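Local coordinates for serine-rich Repeat Adhesion Glycoprotein (Srr1) (Streptococcus agalactiae, PDB 4MBO), which is a serine-rich repeat surface glycoprotein that binds fibrinogen and probably acts as an adhesin in host attachment, at residues Gln80-Met83 against Leu89-Thr92. Sequence-based numbering, arbitrary orientation.
Sequences QDIM and LLAT
The carboxylate of Asp81 presents one face to two methyls: Leu89 CD1 sits almost directly above OD2, 3.1 Å away, while Thr92 CG2 sits above OD1 at 3.6 Å. Asp81 and Leu89 cross nearly at right angles, and the branched leucine end spreads out, CD1 on the carboxylate and CD2 toward Ile82 O, in close apolar contact without a hydrogen bond. Bent at chi2 and chi3, Met83 brings its SD to 4.0 Å from Leu89 CG on the same side of the sheet. On the opposite side, Ile82 and the small Ala91 meet CB to CB (4.4 Å) and turn inward, Ile82 touching Tyr104 and Val120, Ala91 touching Trp106.

The backbone forms a classic beta bulge, Leu90 and Ala91 both facing Ile82. Ile82 N donates almost straight (176°) to Ala91 O over 2.9 Å, whereas Ile82 O accepts in its carbonyl plane the shorter bond from Leu90 N (2.7 Å) and the longer one from Ala91 N (3.3 Å), which arrives on a lone pair. Leu90, its CD1 near Ile82 CG2, also touches Trp106, Ile116 and Leu113. In this edge hairpin of the bacterial Ig domain, two donors satisfy one carbonyl oxygen; Ile82, Leu90 and Ala91 are buried, while Met83 and Leu89 share the more open face with Asp81, where solvent can probably offset its charge.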
# COMPACT_ATOMS: atom_id res chain seq x y z
N GLN A 80 -5.47 16.17 6.68
CA GLN A 80 -5.02 17.43 7.26
C GLN A 80 -6.16 18.37 7.60
O GLN A 80 -7.21 18.38 6.93
CB GLN A 80 -4.00 18.15 6.36
CG GLN A 80 -2.77 17.30 6.04
CD GLN A 80 -1.98 16.88 7.27
OE1 GLN A 80 -1.76 15.68 7.51
NE2 GLN A 80 -1.60 17.85 8.10
N ASP A 81 -5.95 19.12 8.66
CA ASP A 81 -6.89 20.11 9.10
C ASP A 81 -7.02 21.19 8.02
O ASP A 81 -6.10 21.43 7.21
CB ASP A 81 -6.39 20.82 10.37
CG ASP A 81 -6.21 19.88 11.56
OD1 ASP A 81 -6.92 18.83 11.65
OD2 ASP A 81 -5.37 20.22 12.44
N ILE A 82 -8.16 21.86 8.04
CA ILE A 82 -8.38 23.02 7.21
C ILE A 82 -8.20 24.24 8.11
O ILE A 82 -8.88 24.36 9.13
CB ILE A 82 -9.76 23.01 6.59
CG1 ILE A 82 -9.96 21.76 5.73
CG2 ILE A 82 -9.95 24.25 5.72
CD1 ILE A 82 -11.28 21.72 5.00
N MET A 83 -7.30 25.16 7.73
CA MET A 83 -6.98 26.32 8.49
C MET A 83 -7.39 27.58 7.75
O MET A 83 -7.48 27.57 6.52
CB MET A 83 -5.45 26.43 8.67
CG MET A 83 -4.79 25.11 8.99
SD MET A 83 -5.19 24.56 10.65
CE MET A 83 -3.90 25.42 11.54
N LEU A 89 -7.86 26.77 13.32
CA LEU A 89 -8.47 25.57 12.73
C LEU A 89 -9.96 25.74 12.41
O LEU A 89 -10.76 26.05 13.29
CB LEU A 89 -8.22 24.37 13.67
CG LEU A 89 -7.97 23.03 13.01
CD1 LEU A 89 -7.42 22.00 14.00
CD2 LEU A 89 -9.21 22.52 12.34
N LEU A 90 -10.30 25.58 11.12
CA LEU A 90 -11.70 25.67 10.65
C LEU A 90 -12.41 24.32 10.72
O LEU A 90 -13.58 24.25 11.05
CB LEU A 90 -11.76 26.17 9.20
CG LEU A 90 -11.35 27.62 8.96
CD1 LEU A 90 -11.31 27.83 7.45
CD2 LEU A 90 -12.26 28.60 9.65
N ALA A 91 -11.71 23.26 10.37
CA ALA A 91 -12.33 21.94 10.34
C ALA A 91 -11.33 20.84 10.42
O ALA A 91 -10.19 20.99 9.95
CB ALA A 91 -13.14 21.79 9.05
N THR A 92 -11.73 19.71 11.00
CA THR A 92 -10.89 18.55 11.03
C THR A 92 -11.55 17.50 10.14
O THR A 92 -12.76 17.54 9.94
CB THR A 92 -10.76 18.01 12.46
OG1 THR A 92 -12.07 17.79 12.99
CG2 THR A 92 -10.07 19.05 13.32